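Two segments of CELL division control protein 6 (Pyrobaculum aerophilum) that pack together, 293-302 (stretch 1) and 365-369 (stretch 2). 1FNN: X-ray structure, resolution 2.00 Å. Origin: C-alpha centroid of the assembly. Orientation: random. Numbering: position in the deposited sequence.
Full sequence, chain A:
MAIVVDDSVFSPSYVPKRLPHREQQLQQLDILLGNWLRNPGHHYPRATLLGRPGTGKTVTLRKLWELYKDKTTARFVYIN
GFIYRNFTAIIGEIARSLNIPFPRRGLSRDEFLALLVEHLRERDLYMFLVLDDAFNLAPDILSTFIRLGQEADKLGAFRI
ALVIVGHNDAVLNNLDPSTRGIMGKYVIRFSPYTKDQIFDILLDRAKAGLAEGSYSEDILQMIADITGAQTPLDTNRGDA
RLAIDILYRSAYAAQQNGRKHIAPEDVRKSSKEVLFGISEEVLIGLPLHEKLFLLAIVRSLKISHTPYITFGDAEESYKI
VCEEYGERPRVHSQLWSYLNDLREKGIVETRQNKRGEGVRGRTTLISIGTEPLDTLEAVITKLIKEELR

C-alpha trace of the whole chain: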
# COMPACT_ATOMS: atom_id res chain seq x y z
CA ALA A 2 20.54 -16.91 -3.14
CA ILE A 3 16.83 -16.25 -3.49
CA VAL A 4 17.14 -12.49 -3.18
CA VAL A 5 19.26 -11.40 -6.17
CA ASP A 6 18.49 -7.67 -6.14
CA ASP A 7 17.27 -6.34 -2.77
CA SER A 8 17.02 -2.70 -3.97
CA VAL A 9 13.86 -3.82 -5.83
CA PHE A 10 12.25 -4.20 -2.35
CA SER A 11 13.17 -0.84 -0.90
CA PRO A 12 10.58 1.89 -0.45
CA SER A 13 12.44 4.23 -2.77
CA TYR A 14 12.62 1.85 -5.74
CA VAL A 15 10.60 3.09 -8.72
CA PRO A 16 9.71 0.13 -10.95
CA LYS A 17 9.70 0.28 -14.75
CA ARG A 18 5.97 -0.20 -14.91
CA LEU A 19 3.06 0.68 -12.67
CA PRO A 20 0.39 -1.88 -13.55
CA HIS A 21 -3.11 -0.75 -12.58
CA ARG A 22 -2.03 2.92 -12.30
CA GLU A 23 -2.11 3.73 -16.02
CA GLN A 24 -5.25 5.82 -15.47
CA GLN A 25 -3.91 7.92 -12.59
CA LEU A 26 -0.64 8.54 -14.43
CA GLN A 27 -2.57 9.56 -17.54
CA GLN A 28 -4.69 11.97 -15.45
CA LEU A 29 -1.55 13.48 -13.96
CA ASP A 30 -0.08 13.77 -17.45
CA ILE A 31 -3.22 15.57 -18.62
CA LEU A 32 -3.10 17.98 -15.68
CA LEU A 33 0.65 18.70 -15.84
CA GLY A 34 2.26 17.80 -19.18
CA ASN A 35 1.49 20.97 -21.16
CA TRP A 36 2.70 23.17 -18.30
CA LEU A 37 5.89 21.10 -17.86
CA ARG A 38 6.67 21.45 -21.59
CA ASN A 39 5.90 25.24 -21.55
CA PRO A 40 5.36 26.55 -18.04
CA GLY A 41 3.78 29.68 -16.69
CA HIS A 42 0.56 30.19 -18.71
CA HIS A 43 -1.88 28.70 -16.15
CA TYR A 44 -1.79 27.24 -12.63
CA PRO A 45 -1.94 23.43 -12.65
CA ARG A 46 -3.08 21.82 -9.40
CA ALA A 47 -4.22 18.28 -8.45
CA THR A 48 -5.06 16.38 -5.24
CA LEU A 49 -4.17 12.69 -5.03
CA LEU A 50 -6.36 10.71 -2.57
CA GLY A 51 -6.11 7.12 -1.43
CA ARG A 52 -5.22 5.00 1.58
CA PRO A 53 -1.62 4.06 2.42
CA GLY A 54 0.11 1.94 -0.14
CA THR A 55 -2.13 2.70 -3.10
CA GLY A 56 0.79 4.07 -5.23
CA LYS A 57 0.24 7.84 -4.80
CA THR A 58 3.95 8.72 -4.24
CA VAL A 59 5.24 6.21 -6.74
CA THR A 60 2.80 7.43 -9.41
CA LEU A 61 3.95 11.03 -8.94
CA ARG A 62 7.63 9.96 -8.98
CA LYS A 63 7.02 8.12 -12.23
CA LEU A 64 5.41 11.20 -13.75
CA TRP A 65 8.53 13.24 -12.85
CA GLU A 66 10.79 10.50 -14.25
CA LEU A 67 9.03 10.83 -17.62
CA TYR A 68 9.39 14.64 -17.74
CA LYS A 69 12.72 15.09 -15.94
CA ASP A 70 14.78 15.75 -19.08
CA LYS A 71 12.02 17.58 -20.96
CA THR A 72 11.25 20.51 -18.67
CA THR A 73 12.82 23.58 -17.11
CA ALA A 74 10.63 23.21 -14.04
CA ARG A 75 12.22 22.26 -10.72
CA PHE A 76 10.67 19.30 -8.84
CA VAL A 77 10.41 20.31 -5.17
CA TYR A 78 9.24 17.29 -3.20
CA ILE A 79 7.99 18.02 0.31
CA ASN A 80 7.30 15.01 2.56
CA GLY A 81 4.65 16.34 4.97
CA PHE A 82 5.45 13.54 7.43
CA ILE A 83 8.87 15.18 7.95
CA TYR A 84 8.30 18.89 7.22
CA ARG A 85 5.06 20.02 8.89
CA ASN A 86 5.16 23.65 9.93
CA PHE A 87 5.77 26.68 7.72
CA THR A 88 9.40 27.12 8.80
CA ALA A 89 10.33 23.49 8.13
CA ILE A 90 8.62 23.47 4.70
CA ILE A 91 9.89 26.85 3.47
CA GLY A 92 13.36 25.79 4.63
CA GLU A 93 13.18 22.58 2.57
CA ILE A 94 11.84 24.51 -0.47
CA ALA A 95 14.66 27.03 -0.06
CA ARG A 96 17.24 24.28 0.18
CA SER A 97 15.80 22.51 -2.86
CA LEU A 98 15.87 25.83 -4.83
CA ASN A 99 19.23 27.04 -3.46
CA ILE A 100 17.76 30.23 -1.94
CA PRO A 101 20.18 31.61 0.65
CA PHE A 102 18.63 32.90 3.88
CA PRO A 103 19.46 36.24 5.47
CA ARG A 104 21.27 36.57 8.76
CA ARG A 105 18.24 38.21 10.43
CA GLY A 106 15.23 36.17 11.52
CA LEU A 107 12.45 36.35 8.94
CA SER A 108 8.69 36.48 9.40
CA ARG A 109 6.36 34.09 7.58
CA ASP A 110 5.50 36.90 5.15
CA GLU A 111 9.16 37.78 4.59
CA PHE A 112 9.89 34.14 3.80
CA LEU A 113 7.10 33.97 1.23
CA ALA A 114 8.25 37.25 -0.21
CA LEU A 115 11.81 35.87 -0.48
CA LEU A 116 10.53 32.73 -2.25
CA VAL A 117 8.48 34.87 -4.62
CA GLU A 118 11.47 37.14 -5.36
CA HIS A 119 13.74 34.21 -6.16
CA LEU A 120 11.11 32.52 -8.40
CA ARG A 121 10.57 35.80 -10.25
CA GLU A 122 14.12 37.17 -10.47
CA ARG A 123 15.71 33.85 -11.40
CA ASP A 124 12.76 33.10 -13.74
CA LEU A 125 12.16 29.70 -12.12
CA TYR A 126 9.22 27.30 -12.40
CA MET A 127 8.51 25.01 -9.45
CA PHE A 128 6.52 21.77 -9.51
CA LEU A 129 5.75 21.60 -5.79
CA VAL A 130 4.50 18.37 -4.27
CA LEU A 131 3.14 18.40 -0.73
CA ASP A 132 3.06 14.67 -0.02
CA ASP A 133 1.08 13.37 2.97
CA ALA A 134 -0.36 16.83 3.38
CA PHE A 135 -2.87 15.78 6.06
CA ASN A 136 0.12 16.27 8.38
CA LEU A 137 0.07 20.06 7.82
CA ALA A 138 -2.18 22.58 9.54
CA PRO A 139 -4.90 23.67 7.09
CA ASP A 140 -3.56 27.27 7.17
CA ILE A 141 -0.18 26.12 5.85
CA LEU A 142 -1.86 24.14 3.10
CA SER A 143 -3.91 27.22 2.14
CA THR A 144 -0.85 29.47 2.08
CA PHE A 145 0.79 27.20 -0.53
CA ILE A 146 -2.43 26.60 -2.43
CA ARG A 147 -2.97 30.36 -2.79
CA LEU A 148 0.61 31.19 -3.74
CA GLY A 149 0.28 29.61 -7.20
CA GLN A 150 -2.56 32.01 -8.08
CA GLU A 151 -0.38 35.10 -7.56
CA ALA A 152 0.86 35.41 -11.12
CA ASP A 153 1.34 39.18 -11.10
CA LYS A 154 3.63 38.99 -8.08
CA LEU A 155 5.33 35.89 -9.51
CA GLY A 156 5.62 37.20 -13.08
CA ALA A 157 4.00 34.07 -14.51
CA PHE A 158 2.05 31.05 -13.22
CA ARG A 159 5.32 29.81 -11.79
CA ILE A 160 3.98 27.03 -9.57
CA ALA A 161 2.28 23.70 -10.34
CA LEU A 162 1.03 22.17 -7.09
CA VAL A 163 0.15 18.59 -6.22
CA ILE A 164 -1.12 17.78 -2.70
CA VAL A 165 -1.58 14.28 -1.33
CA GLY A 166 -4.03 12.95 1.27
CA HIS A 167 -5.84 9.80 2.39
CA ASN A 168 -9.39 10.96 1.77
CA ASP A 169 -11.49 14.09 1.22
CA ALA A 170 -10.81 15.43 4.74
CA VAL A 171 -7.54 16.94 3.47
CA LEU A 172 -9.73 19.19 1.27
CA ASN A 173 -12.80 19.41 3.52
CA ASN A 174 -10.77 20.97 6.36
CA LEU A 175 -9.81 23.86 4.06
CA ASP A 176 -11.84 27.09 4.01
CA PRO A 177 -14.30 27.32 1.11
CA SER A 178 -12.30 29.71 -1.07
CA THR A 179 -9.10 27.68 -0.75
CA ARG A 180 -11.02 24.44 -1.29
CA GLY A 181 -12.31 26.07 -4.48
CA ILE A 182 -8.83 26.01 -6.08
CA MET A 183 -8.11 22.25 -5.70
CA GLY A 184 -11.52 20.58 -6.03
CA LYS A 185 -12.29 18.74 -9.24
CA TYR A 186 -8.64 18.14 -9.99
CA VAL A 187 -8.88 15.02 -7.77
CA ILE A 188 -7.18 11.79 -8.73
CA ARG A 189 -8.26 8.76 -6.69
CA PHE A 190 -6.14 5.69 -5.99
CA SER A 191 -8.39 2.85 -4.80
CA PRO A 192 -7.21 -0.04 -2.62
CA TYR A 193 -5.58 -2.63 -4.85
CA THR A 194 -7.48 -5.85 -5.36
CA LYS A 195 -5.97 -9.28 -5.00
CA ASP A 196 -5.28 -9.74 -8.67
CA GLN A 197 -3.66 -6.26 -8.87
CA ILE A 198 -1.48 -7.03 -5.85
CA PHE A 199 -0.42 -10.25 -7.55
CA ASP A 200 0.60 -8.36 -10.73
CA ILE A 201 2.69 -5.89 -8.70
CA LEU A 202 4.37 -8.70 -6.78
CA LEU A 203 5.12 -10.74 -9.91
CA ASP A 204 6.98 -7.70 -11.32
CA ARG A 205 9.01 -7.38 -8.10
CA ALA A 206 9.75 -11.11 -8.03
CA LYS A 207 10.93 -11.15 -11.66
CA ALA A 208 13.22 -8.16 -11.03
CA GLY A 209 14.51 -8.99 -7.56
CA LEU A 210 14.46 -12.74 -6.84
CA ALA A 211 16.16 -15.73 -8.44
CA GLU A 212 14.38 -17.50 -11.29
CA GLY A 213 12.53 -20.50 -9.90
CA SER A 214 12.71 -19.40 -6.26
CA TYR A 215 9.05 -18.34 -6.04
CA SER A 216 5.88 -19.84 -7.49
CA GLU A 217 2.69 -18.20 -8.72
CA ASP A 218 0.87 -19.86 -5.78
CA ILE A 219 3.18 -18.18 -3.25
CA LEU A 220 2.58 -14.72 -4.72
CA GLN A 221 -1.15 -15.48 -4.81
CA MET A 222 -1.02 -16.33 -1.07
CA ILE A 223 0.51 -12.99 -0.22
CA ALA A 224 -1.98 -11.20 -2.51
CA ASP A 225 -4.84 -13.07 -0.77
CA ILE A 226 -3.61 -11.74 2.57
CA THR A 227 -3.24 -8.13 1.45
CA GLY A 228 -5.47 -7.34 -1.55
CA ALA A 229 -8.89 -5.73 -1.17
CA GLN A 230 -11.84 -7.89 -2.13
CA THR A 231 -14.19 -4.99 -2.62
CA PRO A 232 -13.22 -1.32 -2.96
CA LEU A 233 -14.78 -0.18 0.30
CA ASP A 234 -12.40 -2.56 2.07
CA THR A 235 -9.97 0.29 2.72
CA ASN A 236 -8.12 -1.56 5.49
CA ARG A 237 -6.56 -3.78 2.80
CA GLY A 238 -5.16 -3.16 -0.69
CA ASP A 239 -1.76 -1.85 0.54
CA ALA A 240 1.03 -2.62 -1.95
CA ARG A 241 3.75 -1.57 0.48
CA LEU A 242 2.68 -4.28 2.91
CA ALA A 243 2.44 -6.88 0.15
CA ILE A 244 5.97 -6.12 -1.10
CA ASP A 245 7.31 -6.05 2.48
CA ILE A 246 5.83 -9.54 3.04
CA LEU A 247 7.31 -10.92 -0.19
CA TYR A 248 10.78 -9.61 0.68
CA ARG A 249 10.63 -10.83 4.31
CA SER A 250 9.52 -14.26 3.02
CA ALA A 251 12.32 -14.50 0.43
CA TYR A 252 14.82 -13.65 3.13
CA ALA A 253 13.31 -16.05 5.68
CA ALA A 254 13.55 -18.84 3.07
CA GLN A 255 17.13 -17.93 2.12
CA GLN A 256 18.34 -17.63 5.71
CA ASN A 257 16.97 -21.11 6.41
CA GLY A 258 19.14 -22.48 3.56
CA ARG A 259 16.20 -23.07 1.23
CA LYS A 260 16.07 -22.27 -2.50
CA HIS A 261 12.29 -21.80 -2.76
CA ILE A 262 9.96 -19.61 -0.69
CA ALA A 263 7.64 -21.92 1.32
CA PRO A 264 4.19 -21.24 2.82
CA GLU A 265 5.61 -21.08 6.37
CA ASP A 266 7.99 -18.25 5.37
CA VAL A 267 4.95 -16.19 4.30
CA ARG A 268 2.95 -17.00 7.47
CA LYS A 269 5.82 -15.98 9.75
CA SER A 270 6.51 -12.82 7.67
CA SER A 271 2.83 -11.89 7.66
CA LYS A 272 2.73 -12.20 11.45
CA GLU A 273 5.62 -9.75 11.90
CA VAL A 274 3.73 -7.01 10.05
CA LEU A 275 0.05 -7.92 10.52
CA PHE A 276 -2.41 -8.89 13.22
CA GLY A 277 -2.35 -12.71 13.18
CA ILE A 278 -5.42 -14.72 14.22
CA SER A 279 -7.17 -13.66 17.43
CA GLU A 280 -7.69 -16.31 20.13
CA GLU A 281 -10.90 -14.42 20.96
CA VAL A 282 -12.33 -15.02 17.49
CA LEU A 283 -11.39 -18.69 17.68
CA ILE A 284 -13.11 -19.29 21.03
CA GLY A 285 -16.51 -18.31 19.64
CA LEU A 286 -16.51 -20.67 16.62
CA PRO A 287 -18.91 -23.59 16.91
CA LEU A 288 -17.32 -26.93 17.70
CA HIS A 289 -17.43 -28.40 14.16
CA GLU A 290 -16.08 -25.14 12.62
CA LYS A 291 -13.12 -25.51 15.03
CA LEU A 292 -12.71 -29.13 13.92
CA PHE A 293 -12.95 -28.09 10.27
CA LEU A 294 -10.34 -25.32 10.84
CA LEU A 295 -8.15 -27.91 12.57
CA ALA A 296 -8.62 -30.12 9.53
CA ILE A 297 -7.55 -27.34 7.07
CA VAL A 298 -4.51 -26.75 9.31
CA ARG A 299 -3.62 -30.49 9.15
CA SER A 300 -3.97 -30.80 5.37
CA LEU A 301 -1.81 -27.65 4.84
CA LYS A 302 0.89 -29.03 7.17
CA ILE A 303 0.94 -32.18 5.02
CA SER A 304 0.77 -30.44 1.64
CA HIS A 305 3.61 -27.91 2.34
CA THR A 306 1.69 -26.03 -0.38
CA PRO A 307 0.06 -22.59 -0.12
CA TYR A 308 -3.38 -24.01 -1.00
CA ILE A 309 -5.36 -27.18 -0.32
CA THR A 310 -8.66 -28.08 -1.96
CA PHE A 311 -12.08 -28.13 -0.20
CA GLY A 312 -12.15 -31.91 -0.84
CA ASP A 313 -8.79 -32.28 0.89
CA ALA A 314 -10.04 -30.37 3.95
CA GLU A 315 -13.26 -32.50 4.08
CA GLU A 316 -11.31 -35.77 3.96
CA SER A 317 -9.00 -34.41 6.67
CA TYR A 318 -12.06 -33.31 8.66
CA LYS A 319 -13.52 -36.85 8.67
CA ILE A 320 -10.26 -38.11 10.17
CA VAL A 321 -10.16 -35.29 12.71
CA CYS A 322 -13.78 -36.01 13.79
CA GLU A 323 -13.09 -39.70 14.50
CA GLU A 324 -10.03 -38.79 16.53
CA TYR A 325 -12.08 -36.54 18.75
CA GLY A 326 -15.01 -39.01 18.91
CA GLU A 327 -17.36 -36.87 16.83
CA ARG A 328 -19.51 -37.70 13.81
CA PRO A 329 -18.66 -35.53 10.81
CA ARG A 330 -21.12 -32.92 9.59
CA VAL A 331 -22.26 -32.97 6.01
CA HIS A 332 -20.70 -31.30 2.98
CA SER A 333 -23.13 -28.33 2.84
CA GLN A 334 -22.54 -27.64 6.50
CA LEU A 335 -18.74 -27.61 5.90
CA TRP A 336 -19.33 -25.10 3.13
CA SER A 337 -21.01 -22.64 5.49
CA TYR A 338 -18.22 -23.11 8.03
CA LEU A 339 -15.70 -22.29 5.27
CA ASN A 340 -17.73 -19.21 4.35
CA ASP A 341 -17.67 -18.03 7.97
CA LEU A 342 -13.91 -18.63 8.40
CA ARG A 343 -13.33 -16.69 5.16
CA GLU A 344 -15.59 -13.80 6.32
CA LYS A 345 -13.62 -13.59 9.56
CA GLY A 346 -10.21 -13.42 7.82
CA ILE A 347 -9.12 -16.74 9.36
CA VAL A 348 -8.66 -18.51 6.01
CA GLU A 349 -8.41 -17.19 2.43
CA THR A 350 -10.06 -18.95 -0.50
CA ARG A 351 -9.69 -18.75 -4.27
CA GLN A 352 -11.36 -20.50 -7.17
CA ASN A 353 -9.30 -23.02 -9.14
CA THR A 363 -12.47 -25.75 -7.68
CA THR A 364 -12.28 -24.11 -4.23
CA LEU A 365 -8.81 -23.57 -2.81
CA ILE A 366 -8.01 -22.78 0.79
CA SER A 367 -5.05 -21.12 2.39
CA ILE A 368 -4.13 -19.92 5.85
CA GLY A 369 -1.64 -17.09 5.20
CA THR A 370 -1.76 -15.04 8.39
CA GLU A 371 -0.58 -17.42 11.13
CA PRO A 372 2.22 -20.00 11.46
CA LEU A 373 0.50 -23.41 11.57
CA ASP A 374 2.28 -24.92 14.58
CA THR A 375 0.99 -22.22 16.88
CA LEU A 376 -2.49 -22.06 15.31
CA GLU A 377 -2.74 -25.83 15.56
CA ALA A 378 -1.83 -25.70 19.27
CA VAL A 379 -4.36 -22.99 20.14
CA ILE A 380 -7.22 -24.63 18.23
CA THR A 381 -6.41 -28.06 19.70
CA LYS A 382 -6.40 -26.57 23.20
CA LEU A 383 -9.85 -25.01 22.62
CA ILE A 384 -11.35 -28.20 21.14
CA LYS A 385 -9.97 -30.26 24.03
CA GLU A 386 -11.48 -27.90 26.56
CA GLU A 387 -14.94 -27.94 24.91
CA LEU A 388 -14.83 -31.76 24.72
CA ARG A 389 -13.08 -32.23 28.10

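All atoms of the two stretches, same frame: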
# COMPACT_ATOMS: atom_id res chain seq x y z
N PHE A 293 -13.23 -28.30 11.69
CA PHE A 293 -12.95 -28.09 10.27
C PHE A 293 -11.69 -27.18 10.12
O PHE A 293 -10.88 -27.51 9.26
CB PHE A 293 -14.13 -27.37 9.65
CG PHE A 293 -14.04 -27.35 8.13
CD1 PHE A 293 -13.88 -28.50 7.41
CD2 PHE A 293 -14.13 -26.12 7.49
CE1 PHE A 293 -13.80 -28.47 6.02
CE2 PHE A 293 -14.05 -26.08 6.10
CZ PHE A 293 -13.88 -27.25 5.37
N LEU A 294 -11.55 -26.15 10.95
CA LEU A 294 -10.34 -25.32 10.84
C LEU A 294 -9.12 -26.14 11.21
O LEU A 294 -8.11 -26.20 10.45
CB LEU A 294 -10.47 -24.09 11.74
CG LEU A 294 -9.22 -23.19 11.80
CD1 LEU A 294 -8.91 -22.62 10.41
CD2 LEU A 294 -9.47 -22.06 12.80
N LEU A 295 -9.23 -26.97 12.29
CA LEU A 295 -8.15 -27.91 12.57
C LEU A 295 -7.85 -28.79 11.38
O LEU A 295 -6.67 -29.08 11.06
CB LEU A 295 -8.44 -28.83 13.79
CG LEU A 295 -7.36 -29.82 14.19
CD1 LEU A 295 -6.00 -29.11 14.35
CD2 LEU A 295 -7.71 -30.44 15.55
N ALA A 296 -8.87 -29.25 10.65
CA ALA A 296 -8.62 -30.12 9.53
C ALA A 296 -7.80 -29.37 8.41
O ALA A 296 -7.11 -30.00 7.62
CB ALA A 296 -9.96 -30.50 8.89
N ILE A 297 -8.22 -28.16 8.11
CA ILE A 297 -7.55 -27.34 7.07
C ILE A 297 -6.10 -27.17 7.50
O ILE A 297 -5.16 -27.36 6.73
CB ILE A 297 -8.27 -25.99 6.96
CG1 ILE A 297 -9.68 -26.16 6.35
CG2 ILE A 297 -7.45 -25.00 6.11
CD1 ILE A 297 -10.51 -24.89 6.50
N VAL A 298 -5.83 -26.80 8.74
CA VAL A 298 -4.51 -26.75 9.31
C VAL A 298 -3.73 -28.04 9.10
O VAL A 298 -2.54 -27.99 8.68
CB VAL A 298 -4.52 -26.39 10.80
CG1 VAL A 298 -3.10 -26.59 11.39
CG2 VAL A 298 -4.99 -24.97 11.06
N ARG A 299 -4.32 -29.21 9.37
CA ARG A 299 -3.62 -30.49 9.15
C ARG A 299 -3.34 -30.83 7.70
O ARG A 299 -2.21 -31.30 7.35
CB ARG A 299 -4.39 -31.70 9.79
CG ARG A 299 -4.30 -31.59 11.31
CD ARG A 299 -4.54 -32.89 12.05
NE ARG A 299 -4.55 -32.63 13.50
CZ ARG A 299 -5.03 -33.50 14.38
NH1 ARG A 299 -5.51 -34.66 13.96
NH2 ARG A 299 -5.01 -33.18 15.67
N SER A 300 -4.22 -30.54 6.77
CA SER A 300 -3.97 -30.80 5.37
C SER A 300 -2.80 -29.87 4.88
O SER A 300 -2.11 -30.30 3.97
CB SER A 300 -5.13 -30.52 4.45
OG SER A 300 -6.31 -31.15 4.93
N LEU A 301 -2.80 -28.63 5.32
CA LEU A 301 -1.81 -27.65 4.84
C LEU A 301 -0.43 -27.98 5.39
O LEU A 301 0.57 -27.90 4.67
CB LEU A 301 -2.23 -26.24 5.28
CG LEU A 301 -3.29 -25.53 4.46
CD1 LEU A 301 -3.75 -24.28 5.19
CD2 LEU A 301 -2.78 -25.18 3.03
N LYS A 302 -0.33 -28.48 6.63
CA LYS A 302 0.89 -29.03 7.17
C LYS A 302 1.45 -30.19 6.35
O LYS A 302 2.67 -30.29 6.19
CB LYS A 302 0.71 -29.49 8.63
CG LYS A 302 0.80 -28.34 9.60
CD LYS A 302 0.11 -28.65 10.91
CE LYS A 302 0.98 -28.27 12.10
NZ LYS A 302 1.91 -29.41 12.40
N LEU A 365 -10.09 -23.38 -3.43
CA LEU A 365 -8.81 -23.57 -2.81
C LEU A 365 -8.76 -22.82 -1.49
O LEU A 365 -9.33 -21.76 -1.37
CB LEU A 365 -7.64 -23.05 -3.67
CG LEU A 365 -7.51 -23.69 -5.06
CD1 LEU A 365 -6.45 -22.97 -5.91
CD2 LEU A 365 -7.18 -25.18 -4.97
N ILE A 366 -8.07 -23.41 -0.52
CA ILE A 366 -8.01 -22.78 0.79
C ILE A 366 -6.58 -22.56 1.25
O ILE A 366 -5.73 -23.46 1.22
CB ILE A 366 -8.70 -23.72 1.84
CG1 ILE A 366 -10.15 -24.02 1.42
CG2 ILE A 366 -8.72 -23.07 3.22
CD1 ILE A 366 -10.68 -25.21 2.25
N SER A 367 -6.38 -21.39 1.84
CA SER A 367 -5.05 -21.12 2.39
C SER A 367 -5.19 -20.50 3.76
O SER A 367 -6.20 -19.84 4.07
CB SER A 367 -4.35 -20.07 1.46
OG SER A 367 -3.25 -19.53 2.21
N ILE A 368 -4.22 -20.66 4.61
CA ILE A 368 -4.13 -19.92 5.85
C ILE A 368 -2.78 -19.14 5.69
O ILE A 368 -1.73 -19.66 6.07
CB ILE A 368 -4.10 -20.80 7.10
CG1 ILE A 368 -5.51 -21.44 7.31
CG2 ILE A 368 -3.71 -20.03 8.35
CD1 ILE A 368 -5.40 -22.53 8.39
N GLY A 369 -2.90 -17.84 5.44
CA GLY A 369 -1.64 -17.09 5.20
C GLY A 369 -1.21 -16.21 6.36
O GLY A 369 -0.07 -15.70 6.30

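Stretch 2 enters as a strand at 365-367 and crosses the helix of 293-302 almost perpendicularly: the angle between their N-to-C directions is 89°, and the axes approach to 9.5 Å. No hydrogen bond links the two segments, which bury 283 Å² between them; the contact rests on van der Waals packing, mostly between apolar side chains, with some main-chain atoms of stretch 2 taking part.

Leu365 takes no part; Leu365 CB is still 8.5 Å from Leu301 CD2. Ile366 is the first residue to engage. Its CA-to-CB bond points toward the helix, and Ile366 CG2 lies 3.7 Å from Ile297 CG2, a van der Waals distance between two methyl groups. The backbone contributes as well, with Ile366 O 3.9 Å from Leu301 CD2, a contact with a carbon that cannot donate a conventional hydrogen bond.

At Ser367 the alternation of an extended chain (phi/psi -136/153) turns CA-to-CB away, and the nearest approach of the Ser367 side chain is CB to Leu301 CD2, 5.6 Å. What touches the helix here is main chain: Ser367 C is 4.3 Å from Leu301 CD1.

The CA-to-CB bond of Ile368, beyond the strand, again points toward the helix, and this residue has the largest covered area in the contact, 79 Å². With chi1 of -71° (m) and chi2 of 169° (t), Ile368 CD1 reaches among three side chains, 3.6 Å from Val298 CG2, 3.9 Å from Ile297 CG2 and 4.1 Å from Leu294 CD1. Leu294 stands three and four positions before Ile297 and Val298, so the methyl meets side chains brought together on one side of the helix by its turn. One turn further on, Leu301 CD1 sits 3.7 Å from Ile368 N and 4.0 Å from Ile368 CG1, so this leucine packs against both backbone and side chain.

Gly369 closes the stretch without contact; even an ideal CB would point away from the helix.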